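Local atomic coordinates of arabinogalactan endo-1,4-beta-galactosidase (Ignisphaera aggregans, PDB entry 7OSK), a protein that probably hydrolyses internal beta-1,4-galactosidic bonds of arabinogalactan, the chain here being its calcium-binding glycoside hydrolase family 53 catalytic domain. Residues N41-L46 and L334-Y339; P60-L65 and T355-P360; F240-I245 and V281-K286; S261-W266 and E292-W297. All coordinates share one frame; numbering follows the deposited sequence.

Contact 1: residues N41-L46 and L334-Y339; sequences NPVPGL and LIAALY
Leu46 and Val43 of the 41-46 loop rest on Ile335 and Ala336 of helix 324-342, and this buried apolar half is the tightly packed part of the contact. CG2 of Ile335 meets both ends of the Leu46 fork, 3.7 Å from Leu46 CD2 and 3.8 Å from Leu46 CD1, the two side chains crossing at about a right angle. With CG anti to the backbone N (chi1 -172°), Leu46 directs its branch point toward the helix although its CB starts off to one side. Val43 divides its methyls over one small residue: CG1 lies 4.0 Å from Ala336 CA, and CG2 4.1 Å from Ala336 CB.

The other half is looser and nearer solvent. Pro44 and Gly45 are the exposed middle of a type II beta turn from Val43 to Leu46, in which Gly45 takes the positive phi (83°) usual for the third turn position. Here a single aromatic residue makes the contact: Tyr339 OH gives a weak hydrogen bond to Gly45 O (2.8 Å), while Pro44 O sits in the ring plane, at the edge, 3.8 Å from Tyr339 CE2.

Behind this surface the helix turns Leu338 onto strands 287-293 and 346-352, and Ala337 onto helix 270-283. Val43 is backbone-bonded to Val394 and Leu46 touches Val394 and Tyr395, so the loop before strand 51-55 also contacts the residues after helix 390-393.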
# COMPACT_ATOMS: atom_id res chain seq x y z
N ASN A 41 -0.58 12.57 21.20
CA ASN A 41 -1.68 13.53 21.27
C ASN A 41 -2.87 13.05 20.45
O ASN A 41 -2.69 12.51 19.36
CB ASN A 41 -1.22 14.90 20.79
CG ASN A 41 -0.89 15.84 21.93
OD1 ASN A 41 -1.68 16.73 22.27
ND2 ASN A 41 0.27 15.65 22.55
N PRO A 42 -4.10 13.24 20.96
CA PRO A 42 -5.24 12.91 20.11
C PRO A 42 -5.35 13.87 18.93
O PRO A 42 -4.81 14.97 18.99
CB PRO A 42 -6.44 13.06 21.05
CG PRO A 42 -5.87 12.91 22.42
CD PRO A 42 -4.51 13.52 22.35
N VAL A 43 -6.03 13.44 17.87
CA VAL A 43 -6.29 14.29 16.71
C VAL A 43 -7.74 14.79 16.76
O VAL A 43 -8.66 14.04 16.45
CB VAL A 43 -6.05 13.54 15.39
CG1 VAL A 43 -6.31 14.45 14.19
CG2 VAL A 43 -4.63 13.00 15.34
N PRO A 44 -7.94 16.06 17.16
CA PRO A 44 -9.31 16.58 17.34
C PRO A 44 -10.18 16.48 16.10
O PRO A 44 -9.78 16.91 15.02
CB PRO A 44 -9.08 18.05 17.71
CG PRO A 44 -7.70 18.11 18.26
CD PRO A 44 -6.93 17.08 17.49
N GLY A 45 -11.38 15.92 16.25
CA GLY A 45 -12.36 15.89 15.19
C GLY A 45 -12.17 14.77 14.18
O GLY A 45 -12.85 14.73 13.16
N LEU A 46 -11.25 13.86 14.47
CA LEU A 46 -10.95 12.76 13.56
C LEU A 46 -12.14 11.80 13.46
O LEU A 46 -12.54 11.22 14.47
CB LEU A 46 -9.69 12.01 14.02
CG LEU A 46 -9.13 10.95 13.07
CD1 LEU A 46 -8.69 11.56 11.75
CD2 LEU A 46 -7.98 10.22 13.73
N LEU A 334 1.03 12.48 10.69
CA LEU A 334 0.63 12.29 9.30
C LEU A 334 -0.90 12.24 9.21
O LEU A 334 -1.49 12.84 8.31
CB LEU A 334 1.24 11.01 8.73
CG LEU A 334 1.05 10.80 7.22
CD1 LEU A 334 1.82 11.84 6.43
CD2 LEU A 334 1.48 9.40 6.82
N ILE A 335 -1.52 11.53 10.14
CA ILE A 335 -2.98 11.48 10.22
C ILE A 335 -3.53 12.88 10.47
O ILE A 335 -4.52 13.29 9.87
CB ILE A 335 -3.46 10.52 11.33
CG1 ILE A 335 -3.10 9.07 10.97
CG2 ILE A 335 -4.97 10.66 11.57
CD1 ILE A 335 -3.53 8.02 11.99
N ALA A 336 -2.87 13.61 11.37
CA ALA A 336 -3.28 14.97 11.69
C ALA A 336 -3.10 15.89 10.49
O ALA A 336 -4.01 16.62 10.12
CB ALA A 336 -2.48 15.48 12.88
N ALA A 337 -1.92 15.84 9.89
CA ALA A 337 -1.61 16.67 8.73
C ALA A 337 -2.59 16.42 7.59
O ALA A 337 -3.05 17.35 6.94
CB ALA A 337 -0.19 16.43 8.26
N LEU A 338 -2.91 15.15 7.36
CA LEU A 338 -3.81 14.78 6.27
C LEU A 338 -5.22 15.31 6.51
O LEU A 338 -5.85 15.84 5.59
CB LEU A 338 -3.84 13.27 6.09
CG LEU A 338 -4.82 12.75 5.03
CD1 LEU A 338 -4.56 13.40 3.68
CD2 LEU A 338 -4.73 11.23 4.92
N TYR A 339 -5.71 15.16 7.74
CA TYR A 339 -7.09 15.55 8.05
C TYR A 339 -7.24 17.06 8.19
O TYR A 339 -8.25 17.62 7.76
CB TYR A 339 -7.55 14.86 9.34
CG TYR A 339 -8.97 15.23 9.73
CD1 TYR A 339 -10.02 15.08 8.84
CD2 TYR A 339 -9.25 15.74 10.99
CE1 TYR A 339 -11.31 15.42 9.19
CE2 TYR A 339 -10.54 16.08 11.35
CZ TYR A 339 -11.57 15.92 10.45
OH TYR A 339 -12.86 16.26 10.80

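Contact 2: residues P60-L65 and T355-P360; sequences PWIIEL and TWIPYP
Ile62 CA and Tyr359 CA lie 7.0 Å apart, and Leu65 CA and Pro360 CA 8.0 Å; helix 59-65 lies beside the irregular segment 355-360, in which Trp356 centres an inverse gamma turn closed from Ile357 N to Thr355 O. Ile62 carries the inner part. Its extended branch (chi2 174°) brings CD1 to 3.4 Å from Thr355 O and to 3.9 Å from Ile357 CG1, while its other methyl, CG2, meets Ile357 CD1 at 4.1 Å. These contacts are apolar or van der Waals in character; Thr355 O, besides closing the gamma turn with Ile357 N, is hydrogen-bonded to Tyr69 OH.

One helical turn on, Leu65 takes over. Its CB packs 3.8 Å from Tyr359 CE2, and its CD1 reaches 3.4 Å from Pro360 O. Pro360 CD covers one face of the Tyr359 ring near the rim, while Leu65 meets the CE2 side of the ring. An alanine in place of Tyr359 would probably open a gap beside Leu65 CB and leave Pro360 CD without the ring beneath it.

Trp356 ties the loop further in: its NE1 bonds to Ala362 O, and its backbone O to ND2 of Asn370, a calcium ligand. The contact thus joins the loop following strand 346-352 to helix 59-65, whose Pro60 and Trp61 pack on helix 114-126.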
# COMPACT_ATOMS: atom_id res chain seq x y z
N PRO A 60 0.57 -13.17 4.97
CA PRO A 60 0.12 -14.53 4.65
C PRO A 60 1.25 -15.52 4.39
O PRO A 60 1.17 -16.66 4.84
CB PRO A 60 -0.72 -14.33 3.38
CG PRO A 60 -1.18 -12.93 3.46
CD PRO A 60 -0.03 -12.18 4.06
N TRP A 61 2.30 -15.08 3.69
CA TRP A 61 3.45 -15.94 3.42
C TRP A 61 4.20 -16.28 4.71
O TRP A 61 4.59 -17.42 4.93
CB TRP A 61 4.39 -15.25 2.42
CG TRP A 61 5.63 -16.03 2.09
CD1 TRP A 61 6.91 -15.69 2.40
CD2 TRP A 61 5.71 -17.27 1.37
NE1 TRP A 61 7.78 -16.64 1.92
CE2 TRP A 61 7.07 -17.62 1.28
CE3 TRP A 61 4.75 -18.12 0.79
CZ2 TRP A 61 7.50 -18.78 0.65
CZ3 TRP A 61 5.19 -19.27 0.16
CH2 TRP A 61 6.55 -19.59 0.09
N ILE A 62 4.38 -15.27 5.56
CA ILE A 62 5.06 -15.46 6.85
C ILE A 62 4.36 -16.51 7.70
O ILE A 62 5.02 -17.36 8.32
CB ILE A 62 5.13 -14.12 7.63
CG1 ILE A 62 6.04 -13.13 6.89
CG2 ILE A 62 5.64 -14.35 9.05
CD1 ILE A 62 6.07 -11.73 7.49
N ILE A 63 3.04 -16.46 7.75
CA ILE A 63 2.25 -17.39 8.56
C ILE A 63 2.38 -18.82 8.04
O ILE A 63 2.41 -19.77 8.82
CB ILE A 63 0.76 -16.99 8.58
CG1 ILE A 63 0.60 -15.56 9.13
CG2 ILE A 63 -0.06 -17.96 9.43
CD1 ILE A 63 -0.79 -14.98 8.97
N GLU A 64 2.47 -18.96 6.72
CA GLU A 64 2.59 -20.28 6.10
C GLU A 64 3.91 -20.94 6.46
O GLU A 64 4.00 -22.16 6.55
CB GLU A 64 2.44 -20.17 4.58
CG GLU A 64 1.02 -19.85 4.11
CD GLU A 64 0.92 -19.66 2.61
OE1 GLU A 64 1.88 -20.02 1.90
OE2 GLU A 64 -0.13 -19.17 2.14
N LEU A 65 4.94 -20.13 6.66
CA LEU A 65 6.27 -20.64 6.98
C LEU A 65 6.40 -21.00 8.46
O LEU A 65 7.29 -21.76 8.84
CB LEU A 65 7.34 -19.62 6.60
CG LEU A 65 7.42 -19.22 5.12
CD1 LEU A 65 8.59 -18.27 4.89
CD2 LEU A 65 7.54 -20.45 4.21
N THR A 355 3.52 -5.61 8.83
CA THR A 355 3.57 -6.98 9.32
C THR A 355 4.82 -7.71 8.85
O THR A 355 4.96 -8.91 9.06
CB THR A 355 2.34 -7.78 8.84
OG1 THR A 355 2.38 -7.92 7.41
CG2 THR A 355 1.05 -7.07 9.24
N TRP A 356 5.74 -6.98 8.24
CA TRP A 356 6.92 -7.60 7.65
C TRP A 356 7.99 -7.87 8.71
O TRP A 356 9.02 -7.19 8.77
CB TRP A 356 7.48 -6.72 6.53
CG TRP A 356 8.26 -7.47 5.50
CD1 TRP A 356 8.62 -8.79 5.54
CD2 TRP A 356 8.77 -6.96 4.26
NE1 TRP A 356 9.32 -9.13 4.41
CE2 TRP A 356 9.42 -8.02 3.61
CE3 TRP A 356 8.73 -5.71 3.64
CZ2 TRP A 356 10.04 -7.87 2.37
CZ3 TRP A 356 9.34 -5.56 2.41
CH2 TRP A 356 9.99 -6.63 1.79
N ILE A 357 7.73 -8.87 9.55
CA ILE A 357 8.66 -9.26 10.60
C ILE A 357 9.76 -10.14 10.03
O ILE A 357 9.57 -10.78 8.99
CB ILE A 357 7.93 -10.00 11.74
CG1 ILE A 357 7.24 -11.26 11.22
CG2 ILE A 357 6.90 -9.08 12.39
CD1 ILE A 357 6.86 -12.24 12.30
N PRO A 358 10.93 -10.19 10.69
CA PRO A 358 12.01 -11.03 10.17
C PRO A 358 11.72 -12.51 10.37
O PRO A 358 11.45 -12.94 11.49
CB PRO A 358 13.22 -10.59 11.00
CG PRO A 358 12.64 -10.13 12.28
CD PRO A 358 11.31 -9.52 11.95
N TYR A 359 11.77 -13.27 9.29
CA TYR A 359 11.56 -14.71 9.36
C TYR A 359 12.27 -15.41 8.21
O TYR A 359 12.26 -14.90 7.08
CB TYR A 359 10.06 -15.04 9.33
CG TYR A 359 9.74 -16.39 9.93
CD1 TYR A 359 9.46 -16.52 11.28
CD2 TYR A 359 9.72 -17.54 9.14
CE1 TYR A 359 9.17 -17.76 11.84
CE2 TYR A 359 9.42 -18.78 9.69
CZ TYR A 359 9.15 -18.88 11.04
OH TYR A 359 8.86 -20.10 11.60
N PRO A 360 12.91 -16.56 8.48
CA PRO A 360 13.55 -17.31 7.39
C PRO A 360 12.58 -17.65 6.27
O PRO A 360 11.56 -18.30 6.51
CB PRO A 360 14.05 -18.57 8.09
CG PRO A 360 14.27 -18.16 9.49
CD PRO A 360 13.19 -17.17 9.79

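Contact 3: residues F240-I245 and V281-K286; sequences FYINFI and VQRYDK
Tyr284 reaches from the end of helix 270-283 to Ile245 and Ile242 of helix 238-250, and its course explains most of the contact. From CB the ring leaves with CG anti to the carbonyl carbon (chi1 -52°), Tyr284 itself being the first residue to abandon helical backbone angles. Contact across the interface begins at CD1, 3.9 Å from Ile245 CG2. CE1 and CZ come closer to the same methyl, which stands over one ring face in a CH-pi contact, 3.7 Å from Ile245 CG2 to the Tyr284 ring centroid and 23° off the normal. CE2 lies near CG2 as well and also meets the other branch, 4.0 Å from Ile245 CD1. At the tip, Tyr284 OH is 3.2 Å from Ile242 O, at too poor an angle for a hydrogen bond, and 3.4 Å from Ile245 CB; its partner is Asp246 OD1.

The opposite ring face carries CG of the adjacent Arg283. That arginine, extended from CG to NE, crosses Ile242 at about a right angle and sets one guanidinium face against Ile242 CG2, which is 3.3 Å from Arg283 NE.

The polar tips of both Tyr284 and Arg283 turn to Asp246, with NH2 of Arg283 in a salt bridge to OD2. The arginine's charge would probably steady the carboxylate beside this largely apolar junction of neighbouring barrel helices.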
# COMPACT_ATOMS: atom_id res chain seq x y z
N PHE A 240 3.98 18.18 -10.12
CA PHE A 240 3.87 16.98 -10.95
C PHE A 240 2.48 16.38 -10.87
O PHE A 240 1.92 15.95 -11.88
CB PHE A 240 4.91 15.94 -10.55
CG PHE A 240 4.69 14.59 -11.17
CD1 PHE A 240 5.13 14.33 -12.46
CD2 PHE A 240 4.02 13.60 -10.48
CE1 PHE A 240 4.92 13.09 -13.04
CE2 PHE A 240 3.80 12.36 -11.05
CZ PHE A 240 4.25 12.10 -12.34
N TYR A 241 1.92 16.34 -9.66
CA TYR A 241 0.57 15.83 -9.45
C TYR A 241 -0.42 16.62 -10.31
O TYR A 241 -1.31 16.04 -10.94
CB TYR A 241 0.17 15.92 -7.98
CG TYR A 241 0.64 14.75 -7.14
CD1 TYR A 241 1.99 14.54 -6.87
CD2 TYR A 241 -0.28 13.86 -6.59
CE1 TYR A 241 2.42 13.48 -6.10
CE2 TYR A 241 0.14 12.79 -5.81
CZ TYR A 241 1.49 12.61 -5.57
OH TYR A 241 1.91 11.55 -4.79
N ILE A 242 -0.27 17.94 -10.32
CA ILE A 242 -1.11 18.80 -11.13
C ILE A 242 -1.05 18.39 -12.60
O ILE A 242 -2.08 18.14 -13.21
CB ILE A 242 -0.70 20.28 -11.00
CG1 ILE A 242 -0.97 20.78 -9.57
CG2 ILE A 242 -1.45 21.14 -12.01
CD1 ILE A 242 -0.44 22.17 -9.29
N ASN A 243 0.16 18.34 -13.14
CA ASN A 243 0.35 18.02 -14.55
C ASN A 243 -0.17 16.63 -14.91
O ASN A 243 -0.75 16.43 -15.98
CB ASN A 243 1.83 18.12 -14.92
CG ASN A 243 2.38 19.53 -14.76
OD1 ASN A 243 1.68 20.51 -14.97
ND2 ASN A 243 3.66 19.63 -14.39
N PHE A 244 0.04 15.68 -14.01
CA PHE A 244 -0.32 14.29 -14.26
C PHE A 244 -1.82 14.06 -14.14
O PHE A 244 -2.42 13.40 -14.99
CB PHE A 244 0.43 13.37 -13.30
CG PHE A 244 0.24 11.91 -13.60
CD1 PHE A 244 -0.81 11.20 -13.05
CD2 PHE A 244 1.12 11.25 -14.44
CE1 PHE A 244 -0.98 9.85 -13.32
CE2 PHE A 244 0.96 9.90 -14.72
CZ PHE A 244 -0.09 9.20 -14.16
N ILE A 245 -2.43 14.59 -13.09
CA ILE A 245 -3.84 14.35 -12.82
C ILE A 245 -4.74 15.14 -13.78
O ILE A 245 -5.74 14.62 -14.27
CB ILE A 245 -4.20 14.70 -11.36
CG1 ILE A 245 -3.44 13.77 -10.41
CG2 ILE A 245 -5.71 14.57 -11.13
CD1 ILE A 245 -3.61 14.09 -8.94
N VAL A 281 -7.03 19.32 -2.67
CA VAL A 281 -8.40 19.56 -2.22
C VAL A 281 -9.00 20.79 -2.89
O VAL A 281 -10.22 20.91 -2.99
CB VAL A 281 -8.47 19.74 -0.68
CG1 VAL A 281 -7.95 18.50 0.02
CG2 VAL A 281 -7.72 20.98 -0.24
N GLN A 282 -8.15 21.71 -3.34
CA GLN A 282 -8.62 22.92 -4.00
C GLN A 282 -8.75 22.73 -5.50
O GLN A 282 -9.64 23.31 -6.12
CB GLN A 282 -7.68 24.10 -3.71
CG GLN A 282 -8.19 25.42 -4.28
CD GLN A 282 -7.22 26.57 -4.08
OE1 GLN A 282 -7.13 27.13 -2.98
NE2 GLN A 282 -6.51 26.94 -5.13
N ARG A 283 -7.87 21.93 -6.09
CA ARG A 283 -7.85 21.77 -7.54
C ARG A 283 -8.73 20.62 -8.01
O ARG A 283 -9.18 20.61 -9.16
CB ARG A 283 -6.42 21.54 -8.03
CG ARG A 283 -6.25 21.69 -9.52
CD ARG A 283 -4.81 21.53 -9.95
NE ARG A 283 -4.61 21.90 -11.35
CZ ARG A 283 -4.28 23.12 -11.77
NH1 ARG A 283 -4.11 24.12 -10.91
NH2 ARG A 283 -4.12 23.35 -13.07
N TYR A 284 -8.99 19.66 -7.12
CA TYR A 284 -9.75 18.46 -7.47
C TYR A 284 -10.85 18.16 -6.46
O TYR A 284 -10.67 18.36 -5.26
CB TYR A 284 -8.81 17.26 -7.58
CG TYR A 284 -7.62 17.48 -8.48
CD1 TYR A 284 -7.78 17.67 -9.84
CD2 TYR A 284 -6.33 17.50 -7.96
CE1 TYR A 284 -6.70 17.88 -10.67
CE2 TYR A 284 -5.24 17.70 -8.78
CZ TYR A 284 -5.43 17.89 -10.13
OH TYR A 284 -4.35 18.10 -10.96
N ASP A 285 -11.98 17.67 -6.96
CA ASP A 285 -13.06 17.19 -6.11
C ASP A 285 -12.99 15.66 -6.04
O ASP A 285 -13.87 14.95 -6.52
CB ASP A 285 -14.43 17.64 -6.64
CG ASP A 285 -14.91 18.94 -6.01
OD1 ASP A 285 -14.66 19.16 -4.80
OD2 ASP A 285 -15.53 19.75 -6.72
N LYS A 286 -11.90 15.17 -5.46
CA LYS A 286 -11.69 13.75 -5.27
C LYS A 286 -11.05 13.49 -3.91
O LYS A 286 -10.56 14.41 -3.26
CB LYS A 286 -10.82 13.17 -6.38
CG LYS A 286 -11.48 13.19 -7.74
CD LYS A 286 -10.58 12.63 -8.82
CE LYS A 286 -11.25 12.66 -10.18
NZ LYS A 286 -12.51 11.88 -10.20

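Contact 4: residues S261-W266 and E292-W297; sequences SFYPYW and ETAYAW
Ser261 and Glu292 pair in parallel, CA to CA 4.5 Å, at the ends of strands 257-261 and 287-293, the sixth and seventh strands of the (beta/alpha)8, or TIM, barrel. Helix 270-283 lies between them in sequence, a beta-alpha-beta crossover.

Three hydrogen bonds join the segments. Phe262 N donates to Glu292 O (2.9 Å; 148° at the hydrogen). Where the next backbone bond of the pair might follow, Ala294 N stays 4.3 Å from Phe262 O, and Thr293 OG1 donates to that oxygen instead (2.7 Å), with a C=O...donor angle of 171°. The third joins side chains: Tyr263 OH donates to Glu292 OE1 (3.1 Å) from above the carboxylate plane, 38° out of it. A phenylalanine in place of Tyr263 would probably leave Glu292 OE1 without this donor and its carboxylate less restrained.

A salt bridge takes the other carboxylate oxygen: Glu292 OE2 with Arg92. Glu292 stands at the end of the seventh strand, a place consistent with the catalytic carboxylate of related clan GH-A barrels, though a role here is only inferred. Beside it, Ser261 OG bonds to His232 and Glu191.

Apolar and aromatic contacts remain. Ala294 CB meets the Tyr263 ring at its edge, in plane, 3.7 Å from CE1. The Tyr265 and Tyr295 side chains run antiparallel past one another, and Tyr295 CD1 meets the Tyr265 ring edge 4.0 Å from Tyr265 CD2.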
# COMPACT_ATOMS: atom_id res chain seq x y z
N SER A 261 2.15 7.85 -2.00
CA SER A 261 3.23 7.17 -1.29
C SER A 261 4.11 8.23 -0.66
O SER A 261 4.83 8.94 -1.37
CB SER A 261 4.06 6.28 -2.21
OG SER A 261 3.31 5.17 -2.67
N PHE A 262 4.06 8.35 0.67
CA PHE A 262 4.88 9.32 1.37
C PHE A 262 5.80 8.67 2.39
O PHE A 262 5.38 8.30 3.49
CB PHE A 262 4.02 10.38 2.06
CG PHE A 262 4.83 11.44 2.75
CD1 PHE A 262 5.66 12.27 2.02
CD2 PHE A 262 4.78 11.59 4.12
CE1 PHE A 262 6.41 13.24 2.64
CE2 PHE A 262 5.54 12.57 4.75
CZ PHE A 262 6.35 13.39 4.01
N TYR A 263 7.06 8.53 2.01
CA TYR A 263 8.14 8.16 2.91
C TYR A 263 8.98 9.42 3.16
O TYR A 263 9.68 9.88 2.26
CB TYR A 263 9.00 7.04 2.33
CG TYR A 263 8.23 5.76 2.07
CD1 TYR A 263 7.91 4.90 3.11
CD2 TYR A 263 7.83 5.41 0.79
CE1 TYR A 263 7.21 3.73 2.89
CE2 TYR A 263 7.13 4.24 0.55
CZ TYR A 263 6.82 3.41 1.60
OH TYR A 263 6.13 2.25 1.36
N PRO A 264 8.91 9.98 4.38
CA PRO A 264 9.57 11.27 4.67
C PRO A 264 11.06 11.29 4.32
O PRO A 264 11.57 12.32 3.89
CB PRO A 264 9.38 11.44 6.18
CG PRO A 264 8.22 10.59 6.52
CD PRO A 264 8.27 9.43 5.59
N TYR A 265 11.73 10.16 4.50
CA TYR A 265 13.17 10.07 4.26
C TYR A 265 13.50 9.99 2.77
O TYR A 265 14.66 9.86 2.39
CB TYR A 265 13.75 8.85 4.99
CG TYR A 265 12.93 7.58 4.88
CD1 TYR A 265 12.99 6.76 3.76
CD2 TYR A 265 12.08 7.19 5.92
CE1 TYR A 265 12.24 5.60 3.67
CE2 TYR A 265 11.33 6.03 5.84
CZ TYR A 265 11.41 5.24 4.71
OH TYR A 265 10.66 4.10 4.63
N TRP A 266 12.47 10.08 1.93
CA TRP A 266 12.63 10.02 0.48
C TRP A 266 11.95 11.18 -0.22
O TRP A 266 12.51 11.77 -1.15
CB TRP A 266 12.06 8.71 -0.07
CG TRP A 266 12.96 7.53 0.03
CD1 TRP A 266 14.31 7.53 0.21
CD2 TRP A 266 12.57 6.15 -0.04
NE1 TRP A 266 14.79 6.24 0.25
CE2 TRP A 266 13.74 5.38 0.10
CE3 TRP A 266 11.34 5.50 -0.20
CZ2 TRP A 266 13.71 3.98 0.08
CZ3 TRP A 266 11.32 4.12 -0.23
CH2 TRP A 266 12.50 3.37 -0.09
N GLU A 292 0.86 4.34 0.87
CA GLU A 292 2.07 3.78 1.48
C GLU A 292 2.81 4.83 2.29
O GLU A 292 3.00 5.96 1.85
CB GLU A 292 2.99 3.20 0.41
CG GLU A 292 2.43 1.98 -0.31
CD GLU A 292 3.42 1.35 -1.28
OE1 GLU A 292 4.60 1.78 -1.29
OE2 GLU A 292 3.02 0.43 -2.02
N THR A 293 3.24 4.44 3.48
CA THR A 293 4.08 5.28 4.32
C THR A 293 4.66 4.42 5.43
O THR A 293 4.07 3.40 5.82
CB THR A 293 3.29 6.46 4.92
OG1 THR A 293 4.18 7.30 5.66
CG2 THR A 293 2.18 5.97 5.84
N ALA A 294 5.83 4.80 5.94
CA ALA A 294 6.46 4.05 7.01
C ALA A 294 7.60 4.84 7.64
O ALA A 294 8.07 5.83 7.07
CB ALA A 294 6.98 2.72 6.49
N TYR A 295 8.03 4.40 8.82
CA TYR A 295 9.19 4.98 9.47
C TYR A 295 9.86 3.94 10.36
O TYR A 295 9.28 2.89 10.63
CB TYR A 295 8.81 6.21 10.29
CG TYR A 295 9.94 7.20 10.40
CD1 TYR A 295 10.26 8.04 9.34
CD2 TYR A 295 10.70 7.30 11.56
CE1 TYR A 295 11.30 8.94 9.43
CE2 TYR A 295 11.74 8.20 11.67
CZ TYR A 295 12.03 9.02 10.59
OH TYR A 295 13.06 9.93 10.68
N ALA A 296 11.08 4.25 10.80
CA ALA A 296 11.86 3.30 11.57
C ALA A 296 11.59 3.43 13.07
O ALA A 296 11.67 4.53 13.63
CB ALA A 296 13.34 3.50 11.29
N TRP A 297 11.28 2.31 13.71
CA TRP A 297 11.15 2.26 15.16
C TRP A 297 12.50 1.93 15.79
O TRP A 297 12.66 1.99 17.01
CB TRP A 297 10.10 1.23 15.58
CG TRP A 297 10.38 -0.18 15.12
CD1 TRP A 297 10.06 -0.73 13.91
CD2 TRP A 297 11.05 -1.22 15.86
NE1 TRP A 297 10.49 -2.03 13.85
CE2 TRP A 297 11.09 -2.36 15.03
CE3 TRP A 297 11.60 -1.29 17.13
CZ2 TRP A 297 11.68 -3.55 15.44
CZ3 TRP A 297 12.18 -2.47 17.54
CH2 TRP A 297 12.21 -3.59 16.70

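Contact 4 is the core member, with every touching residue buried; contacts 1 and 2 are only partly buried, while contact 3, though its centre is about 20 Å from that of the chain, is largely buried apart from exposed Arg283. Chemistry follows place: contact 4 combines strand pairing with side-chain hydrogen bonds, whereas contacts 2 and 3 have none between their segments and contact 1 a single weak one. Contacts 3 and 4 share one crossover, because helix 270-283 leads into strand 287-293. Contact 1 touches contact 4 directly, Leu334 CD2 packing 3.6 Å from Thr293 OG1. Contact 2, nearer the calcium site, lies across the chain's centre from contact 3, their centres about 38 Å apart.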